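Side-chain contacts in processed glycerol phosphate lipoteichoic acid synthase 2 (Bacillus subtilis, PDB 2W8D), which is a lipoteichoic acid synthase of the sulfatase family, within the alkaline phosphatase clan, modelled here as its C-terminal domain with a magnesium ion: residues E342-P345 and F351-P354; G361-T366 and V377-D382; N17-N22 and S331-L336. All coordinates share one frame; numbering follows the deposited sequence.

Interaction 1: residues E342-P345 and F351-P354; sequences EVIP and FISP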
loop_
_atom_site.group_PDB
_atom_site.type_symbol
_atom_site.label_atom_id
_atom_site.label_comp_id
_atom_site.label_asym_id
_atom_site.label_seq_id
_atom_site.Cartn_x
_atom_site.Cartn_y
_atom_site.Cartn_z
ATOM N N GLU A 342 -7.475 -6.738 -14.617
ATOM C CA GLU A 342 -6.849 -5.425 -14.719
ATOM C C GLU A 342 -7.825 -4.266 -14.710
ATOM O O GLU A 342 -7.443 -3.140 -14.987
ATOM C CB GLU A 342 -5.985 -5.364 -15.962
ATOM C CG GLU A 342 -4.740 -6.227 -15.826
ATOM C CD GLU A 342 -3.752 -6.034 -16.955
ATOM O OE1 GLU A 342 -3.689 -6.916 -17.839
ATOM O OE2 GLU A 342 -3.051 -5.005 -16.963
ATOM N N VAL A 343 -9.077 -4.531 -14.371
ATOM C CA VAL A 343 -10.073 -3.502 -14.245
ATOM C C VAL A 343 -10.040 -3.099 -12.754
ATOM O O VAL A 343 -10.471 -3.867 -11.903
ATOM C CB VAL A 343 -11.474 -4.035 -14.656
ATOM C CG1 VAL A 343 -12.486 -2.935 -14.623
ATOM C CG2 VAL A 343 -11.450 -4.670 -16.089
ATOM N N ILE A 344 -9.521 -1.904 -12.451
ATOM C CA ILE A 344 -9.146 -1.558 -11.081
ATOM C C ILE A 344 -10.179 -0.635 -10.469
ATOM O O ILE A 344 -10.299 0.509 -10.876
ATOM C CB ILE A 344 -7.732 -0.916 -10.981
ATOM C CG1 ILE A 344 -6.672 -1.672 -11.823
ATOM C CG2 ILE A 344 -7.262 -0.852 -9.543
ATOM C CD1 ILE A 344 -6.580 -3.140 -11.534
ATOM N N PRO A 345 -10.947 -1.129 -9.489
ATOM C CA PRO A 345 -11.895 -0.197 -8.848
ATOM C C PRO A 345 -11.190 0.864 -8.033
ATOM O O PRO A 345 -10.112 0.606 -7.457
ATOM C CB PRO A 345 -12.695 -1.082 -7.883
ATOM C CG PRO A 345 -12.450 -2.471 -8.304
ATOM C CD PRO A 345 -11.110 -2.517 -9.011
ATOM N N PHE A 351 -13.324 3.921 -11.887
ATOM C CA PHE A 351 -12.382 2.844 -12.107
ATOM C C PHE A 351 -11.417 3.147 -13.206
ATOM O O PHE A 351 -11.603 4.099 -13.952
ATOM C CB PHE A 351 -13.075 1.482 -12.315
ATOM C CG PHE A 351 -13.753 1.303 -13.650
ATOM C CD1 PHE A 351 -13.038 0.850 -14.756
ATOM C CD2 PHE A 351 -15.139 1.464 -13.774
ATOM C CE1 PHE A 351 -13.682 0.631 -15.996
ATOM C CE2 PHE A 351 -15.788 1.245 -14.997
ATOM C CZ PHE A 351 -15.062 0.830 -16.102
ATOM N N ILE A 352 -10.362 2.340 -13.284
ATOM C CA ILE A 352 -9.423 2.450 -14.374
ATOM C C ILE A 352 -9.045 1.065 -14.831
ATOM O O ILE A 352 -8.954 0.145 -14.026
ATOM C CB ILE A 352 -8.200 3.286 -14.014
ATOM C CG1 ILE A 352 -7.317 3.483 -15.254
ATOM C CG2 ILE A 352 -7.363 2.619 -12.883
ATOM C CD1 ILE A 352 -6.385 4.637 -15.136
ATOM N N SER A 353 -8.863 0.920 -16.139
ATOM C CA SER A 353 -8.401 -0.321 -16.742
ATOM C C SER A 353 -7.574 0.017 -17.993
ATOM O O SER A 353 -7.558 1.164 -18.421
ATOM C CB SER A 353 -9.604 -1.170 -17.129
ATOM O OG SER A 353 -10.076 -0.775 -18.389
ATOM N N PRO A 354 -6.904 -0.985 -18.596
ATOM C CA PRO A 354 -6.132 -0.646 -19.791
ATOM C C PRO A 354 -7.013 -0.033 -20.870
ATOM O O PRO A 354 -6.553 0.811 -21.618
ATOM C CB PRO A 354 -5.566 -2.003 -20.248
ATOM C CG PRO A 354 -5.496 -2.818 -18.991
ATOM C CD PRO A 354 -6.648 -2.365 -18.142
#
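I344 and I352 form the hydrogen-bonded pair of a short antiparallel beta hairpin, the first two strands of a five-stranded sheet. Their backbones exchange two bonds: I344 N reaches I352 O at 2.6 Å, and I352 N returns to I344 O at 3.0 Å. P345 and F351 follow as a non-hydrogen-bonded pair, where no N-H of P345 is needed for the pairing with F351. On the isoleucine face the touch is between the roots of the side chains, I352 CG2 lying 4.0 Å from I344 CB; beyond that the two part, I344 turning to Q78 and I352 to F346 and T357. The other face carries P345 and F351; V343, just before the strand, lies side by side with F351, both pointing the same way. V343 has CG1 anti to its backbone N (chi1 -176°), which carries this methyl to F351 CD1 at 3.8 Å, and both V343 and F351 then meet E381 and V385 of helix 380-397. Where strand pairing has ended, E342 O still faces the partner segment: S353 CA makes a CA-H...O contact with it at 3.5 Å, and P354 CD stands 3.3 Å from the same oxygen. The extended E342 side chain crosses the P354 ring at about a right angle, with its carboxylate OE2 bonded to Y307 N. S353 OG turns to E381 and to Y356 N. A hairpin opening a small antiparallel sheet, with a helix laid against one face, is consistent with the C-terminal sheet-and-helix subdomain of sulfatase-type folds.

Interaction 2: residues G361-T366 and V377-D382; sequences GKYYDT and VDKSED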
loop_
_atom_site.group_PDB
_atom_site.type_symbol
_atom_site.label_atom_id
_atom_site.label_comp_id
_atom_site.label_asym_id
_atom_site.label_seq_id
_atom_site.Cartn_x
_atom_site.Cartn_y
_atom_site.Cartn_z
ATOM N N GLY A 361 -19.007 9.149 -13.917
ATOM C CA GLY A 361 -19.871 8.735 -15.027
ATOM C C GLY A 361 -19.406 9.042 -16.449
ATOM O O GLY A 361 -20.077 8.680 -17.395
ATOM N N LYS A 362 -18.274 9.711 -16.624
ATOM C CA LYS A 362 -17.714 9.874 -17.962
ATOM C C LYS A 362 -16.632 8.810 -18.266
ATOM O O LYS A 362 -15.851 8.421 -17.388
ATOM C CB LYS A 362 -17.147 11.281 -18.134
ATOM C CG LYS A 362 -18.207 12.351 -18.221
ATOM C CD LYS A 362 -17.530 13.727 -18.195
ATOM C CE LYS A 362 -18.392 14.834 -18.802
ATOM N NZ LYS A 362 -19.602 15.122 -17.985
ATOM N N TYR A 363 -16.583 8.371 -19.518
ATOM C CA TYR A 363 -15.575 7.416 -19.943
ATOM C C TYR A 363 -14.549 8.030 -20.883
ATOM O O TYR A 363 -14.886 8.742 -21.840
ATOM C CB TYR A 363 -16.194 6.255 -20.686
ATOM C CG TYR A 363 -16.908 5.242 -19.851
ATOM C CD1 TYR A 363 -16.233 4.123 -19.346
ATOM C CD2 TYR A 363 -18.276 5.348 -19.616
ATOM C CE1 TYR A 363 -16.916 3.158 -18.600
ATOM C CE2 TYR A 363 -18.942 4.401 -18.878
ATOM C CZ TYR A 363 -18.262 3.308 -18.383
ATOM O OH TYR A 363 -18.940 2.359 -17.643
ATOM N N TYR A 364 -13.297 7.681 -20.638
ATOM C CA TYR A 364 -12.222 8.117 -21.479
ATOM C C TYR A 364 -11.445 6.910 -21.921
ATOM O O TYR A 364 -11.410 5.892 -21.206
ATOM C CB TYR A 364 -11.293 9.045 -20.710
ATOM C CG TYR A 364 -11.988 10.211 -20.067
ATOM C CD1 TYR A 364 -12.033 11.452 -20.684
ATOM C CD2 TYR A 364 -12.584 10.069 -18.823
ATOM C CE1 TYR A 364 -12.681 12.532 -20.071
ATOM C CE2 TYR A 364 -13.222 11.141 -18.198
ATOM C CZ TYR A 364 -13.258 12.356 -18.817
ATOM O OH TYR A 364 -13.904 13.376 -18.177
ATOM N N ASP A 365 -10.822 7.024 -23.093
ATOM C CA ASP A 365 -9.872 6.014 -23.506
ATOM C C ASP A 365 -8.633 6.125 -22.614
ATOM O O ASP A 365 -8.002 7.174 -22.547
ATOM C CB ASP A 365 -9.486 6.176 -24.981
ATOM C CG ASP A 365 -8.456 5.154 -25.413
ATOM O OD1 ASP A 365 -8.790 3.945 -25.450
ATOM O OD2 ASP A 365 -7.302 5.554 -25.682
ATOM N N THR A 366 -8.307 5.049 -21.911
ATOM C CA THR A 366 -7.186 5.069 -20.980
ATOM C C THR A 366 -5.875 5.485 -21.649
ATOM O O THR A 366 -5.147 6.310 -21.103
ATOM C CB THR A 366 -6.995 3.727 -20.283
ATOM O OG1 THR A 366 -8.079 3.521 -19.376
ATOM C CG2 THR A 366 -5.691 3.725 -19.449
ATOM N N VAL A 377 -19.414 2.294 -25.276
ATOM C CA VAL A 377 -18.716 1.674 -24.170
ATOM C C VAL A 377 -19.336 0.319 -23.798
ATOM O O VAL A 377 -20.551 0.190 -23.636
ATOM C CB VAL A 377 -18.674 2.637 -22.973
ATOM C CG1 VAL A 377 -18.527 1.893 -21.682
ATOM C CG2 VAL A 377 -17.553 3.640 -23.165
ATOM N N ASP A 378 -18.482 -0.688 -23.683
ATOM C CA ASP A 378 -18.877 -1.976 -23.166
ATOM C C ASP A 378 -19.039 -1.864 -21.645
ATOM O O ASP A 378 -18.062 -1.618 -20.917
ATOM C CB ASP A 378 -17.818 -3.035 -23.528
ATOM C CG ASP A 378 -18.302 -4.456 -23.272
ATOM O OD1 ASP A 378 -18.788 -4.743 -22.159
ATOM O OD2 ASP A 378 -18.223 -5.295 -24.194
ATOM N N LYS A 379 -20.273 -2.048 -21.187
ATOM C CA LYS A 379 -20.649 -1.984 -19.782
ATOM C C LYS A 379 -20.113 -3.126 -18.909
ATOM O O LYS A 379 -20.240 -3.086 -17.688
ATOM C CB LYS A 379 -22.184 -1.993 -19.676
ATOM C CG LYS A 379 -22.880 -0.688 -20.065
ATOM C CD LYS A 379 -22.665 0.419 -19.006
ATOM C CE LYS A 379 -21.764 1.536 -19.510
ATOM N NZ LYS A 379 -22.447 2.307 -20.588
ATOM N N SER A 380 -19.550 -4.157 -19.519
ATOM C CA SER A 380 -19.078 -5.322 -18.770
ATOM C C SER A 380 -18.007 -5.001 -17.726
ATOM O O SER A 380 -17.940 -5.669 -16.702
ATOM C CB SER A 380 -18.527 -6.381 -19.726
ATOM O OG SER A 380 -17.196 -6.015 -20.095
ATOM N N GLU A 381 -17.180 -3.991 -17.961
ATOM C CA GLU A 381 -16.166 -3.640 -16.979
ATOM C C GLU A 381 -16.788 -2.949 -15.787
ATOM O O GLU A 381 -16.429 -3.233 -14.638
ATOM C CB GLU A 381 -15.025 -2.774 -17.565
ATOM C CG GLU A 381 -14.209 -3.487 -18.660
ATOM C CD GLU A 381 -12.806 -2.882 -18.893
ATOM O OE1 GLU A 381 -12.469 -1.850 -18.273
ATOM O OE2 GLU A 381 -12.030 -3.450 -19.706
ATOM N N ASP A 382 -17.699 -2.023 -16.048
ATOM C CA ASP A 382 -18.384 -1.321 -14.966
ATOM C C ASP A 382 -19.092 -2.318 -14.018
ATOM O O ASP A 382 -18.998 -2.179 -12.791
ATOM C CB ASP A 382 -19.362 -0.307 -15.545
ATOM C CG ASP A 382 -20.142 0.430 -14.466
ATOM O OD1 ASP A 382 -21.387 0.174 -14.338
ATOM O OD2 ASP A 382 -19.507 1.253 -13.761
HETATM O O HOH W 1 -17.676 -0.467 -18.441
#
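Strand 362-365 passes the turn before helix 380-397 at side-chain distance, with Y363 CA and V377 CA, the nearest pair of alpha carbons, 7.8 Å apart. One tyrosine spans that gap. V377 lays both methyls on the same face of the Y363 ring: CG1 stands over the ring centre, 3.6 Å from the centroid and 12° off the normal, a true CH-pi contact, while CG2 covers the base of the ring, 3.7 Å from Y363 CG. With its CG anti to the carbonyl carbon (chi1 -75°), Y363 sends its hydroxyl to the start of the helix, where Y363 OH lies 3.4 Å from D382 CB and 3.5 Å from K379 CE, the lysine chain bending back to get there. This is the fourth strand of the five-stranded antiparallel sheet meeting the N-terminal end of the long helix that follows the sheet; D378 OD1 accepts from S380 N there, a capping bond. A water joins the two elements, 3.2 Å from Y363 OH, giving a hydrogen to D378 O at 2.8 Å and accepting from D382 N at 2.9 Å, so an N-H of the first helical turn finds a partner. The D382 carboxylate, turned 77° from the tyrosine ring, makes its salt bridge with K358 on the neighbouring strand. Y356, from that same strand, packs edge-to-face with the Y363 ring and binds D378 N through its hydroxyl.

Interaction 3: residues N17-N22 and S331-L336; sequences NYDVPN and SGSDIL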
loop_
_atom_site.group_PDB
_atom_site.type_symbol
_atom_site.label_atom_id
_atom_site.label_comp_id
_atom_site.label_asym_id
_atom_site.label_seq_id
_atom_site.Cartn_x
_atom_site.Cartn_y
_atom_site.Cartn_z
ATOM N N ASN A 17 -13.838 -16.507 -9.254
ATOM C CA ASN A 17 -12.988 -15.487 -9.861
ATOM C C ASN A 17 -11.523 -15.636 -9.517
ATOM O O ASN A 17 -10.665 -15.003 -10.129
ATOM C CB ASN A 17 -13.478 -14.084 -9.498
ATOM C CG ASN A 17 -14.697 -13.682 -10.300
ATOM O OD1 ASN A 17 -15.824 -13.769 -9.817
ATOM N ND2 ASN A 17 -14.482 -13.285 -11.549
ATOM N N TYR A 18 -11.239 -16.490 -8.550
ATOM C CA TYR A 18 -9.892 -16.665 -8.087
ATOM C C TYR A 18 -8.965 -16.799 -9.277
ATOM O O TYR A 18 -9.252 -17.503 -10.248
ATOM C CB TYR A 18 -9.820 -17.886 -7.189
ATOM C CG TYR A 18 -8.436 -18.279 -6.730
ATOM C CD1 TYR A 18 -7.713 -17.487 -5.823
ATOM C CD2 TYR A 18 -7.865 -19.475 -7.172
ATOM C CE1 TYR A 18 -6.437 -17.883 -5.398
ATOM C CE2 TYR A 18 -6.612 -19.877 -6.762
ATOM C CZ TYR A 18 -5.896 -19.092 -5.881
ATOM O OH TYR A 18 -4.651 -19.538 -5.485
ATOM N N ASP A 19 -7.868 -16.068 -9.205
ATOM C CA ASP A 19 -6.859 -16.105 -10.237
ATOM C C ASP A 19 -5.660 -16.899 -9.691
ATOM O O ASP A 19 -4.965 -16.438 -8.777
ATOM C CB ASP A 19 -6.505 -14.667 -10.683
ATOM C CG ASP A 19 -7.746 -13.865 -11.197
ATOM O OD1 ASP A 19 -8.611 -14.420 -11.922
ATOM O OD2 ASP A 19 -7.846 -12.657 -10.882
ATOM N N VAL A 20 -5.449 -18.101 -10.243
ATOM C CA VAL A 20 -4.452 -19.069 -9.728
ATOM C C VAL A 20 -2.995 -18.565 -9.871
ATOM O O VAL A 20 -2.726 -17.715 -10.717
ATOM C CB VAL A 20 -4.602 -20.486 -10.380
ATOM C CG1 VAL A 20 -6.026 -20.986 -10.282
ATOM C CG2 VAL A 20 -4.152 -20.466 -11.820
ATOM N N PRO A 21 -2.064 -19.085 -9.036
ATOM C CA PRO A 21 -0.665 -18.621 -9.007
ATOM C C PRO A 21 0.212 -19.044 -10.195
ATOM O O PRO A 21 0.068 -20.143 -10.716
ATOM C CB PRO A 21 -0.112 -19.248 -7.722
ATOM C CG PRO A 21 -1.325 -19.691 -6.924
ATOM C CD PRO A 21 -2.339 -20.047 -7.945
ATOM N N ASN A 22 1.104 -18.135 -10.600
ATOM C CA ASN A 22 2.183 -18.353 -11.566
ATOM C C ASN A 22 3.266 -19.262 -10.929
ATOM O O ASN A 22 3.907 -18.847 -9.954
ATOM C CB ASN A 22 2.760 -16.970 -11.897
ATOM C CG ASN A 22 3.767 -16.974 -13.057
ATOM O OD1 ASN A 22 4.334 -18.009 -13.441
ATOM N ND2 ASN A 22 4.018 -15.780 -13.596
ATOM N N SER A 331 -10.605 -9.793 -1.874
ATOM C CA SER A 331 -11.097 -9.103 -3.052
ATOM C C SER A 331 -10.072 -9.019 -4.170
ATOM O O SER A 331 -10.440 -8.934 -5.344
ATOM C CB SER A 331 -11.543 -7.687 -2.672
ATOM O OG SER A 331 -12.781 -7.752 -1.975
ATOM N N GLY A 332 -8.791 -9.040 -3.805
ATOM C CA GLY A 332 -7.711 -8.782 -4.767
ATOM C C GLY A 332 -7.232 -9.969 -5.586
ATOM O O GLY A 332 -7.563 -11.117 -5.328
ATOM N N SER A 333 -6.439 -9.674 -6.592
ATOM C CA SER A 333 -6.000 -10.690 -7.515
ATOM C C SER A 333 -4.478 -10.603 -7.588
ATOM O O SER A 333 -3.948 -9.540 -7.799
ATOM C CB SER A 333 -6.662 -10.423 -8.873
ATOM O OG SER A 333 -6.046 -11.171 -9.906
ATOM N N ASP A 334 -3.792 -11.711 -7.324
ATOM C CA ASP A 334 -2.335 -11.812 -7.456
ATOM C C ASP A 334 -1.877 -11.187 -8.775
ATOM O O ASP A 334 -2.264 -11.633 -9.854
ATOM C CB ASP A 334 -1.931 -13.289 -7.379
ATOM C CG ASP A 334 -0.441 -13.538 -7.653
ATOM O OD1 ASP A 334 0.368 -12.609 -7.795
ATOM O OD2 ASP A 334 -0.064 -14.707 -7.741
ATOM N N ILE A 335 -1.045 -10.160 -8.677
ATOM C CA ILE A 335 -0.567 -9.456 -9.858
ATOM C C ILE A 335 0.277 -10.354 -10.744
ATOM O O ILE A 335 0.241 -10.227 -11.960
ATOM C CB ILE A 335 0.190 -8.134 -9.492
ATOM C CG1 ILE A 335 -0.628 -7.321 -8.497
ATOM C CG2 ILE A 335 0.430 -7.262 -10.740
ATOM C CD1 ILE A 335 0.140 -6.188 -7.803
ATOM N N LEU A 336 1.013 -11.293 -10.148
ATOM C CA LEU A 336 1.889 -12.162 -10.955
ATOM C C LEU A 336 1.131 -13.297 -11.624
ATOM O O LEU A 336 1.697 -14.010 -12.424
ATOM C CB LEU A 336 3.074 -12.702 -10.127
ATOM C CG LEU A 336 3.888 -11.556 -9.517
ATOM C CD1 LEU A 336 5.037 -12.061 -8.640
ATOM C CD2 LEU A 336 4.375 -10.600 -10.633
HETATM O O HOH W 2 -5.153 -14.151 -6.686
#
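S333 OG is held by D19 and H340, and more weakly by R341 N. It donates to D19 OD2 over 2.5 Å, a short bond that uses the anti lone pair of the carboxylate oxygen. The serine has OG anti to its backbone N (chi1 166°), a setting that turns the hydroxyl across to the other loop. A water makes a second link beside this bond, donating to D19 O at 3.1 Å and accepting from D334 N at 2.9 Å. Further along, N22 ND2 donates to L336 O over 3.1 Å; the carbonyl oxygen lies only 13° out of the amide plane. With OD1 of the same amide taken by V24 N, both ends of the N22 side chain are engaged and its rotation is fixed. D334 shapes the opposing loop from within: D334 OD1 accepts from L336 N at 2.8 Å, from above the carboxylate plane, making an Asx turn, and OD2 binds H319 ND1. Between D19-N22 and S333-L336 the two loops run in nearly the same direction, 15° apart. One follows helix 6-17 near the start of the chain, the other follows helix 313-320, and helix 313-320 touches both loops: Y18 and P21 meet its H319, D334 and L336 its T316, while I335 and L336 reach F72 and F70 of strand 70-76 in the large mixed sheet.

Overall arrangement
Interactions 1 and 2 share the five-stranded sheet, with centres 10 Å apart, and S353 joins them directly: S353 O lies 2.6 Å from T366 OG1, and S353 OG lies 2.6 Å from E381 OE1, both probable hydrogen bonds. F351 adds packing against E381, so hairpin, fourth strand and helix 380-397 hold together. Interaction 3 stands apart, its nearest atoms about 7 Å from interaction 1 and about 10 Å from interaction 2, and ties the N-terminal loop to the chain before the hairpin. None of the six segments supplies a magnesium ligand; that site is built by E40, phosphorylated T84, D258 and H259 elsewhere in the chain.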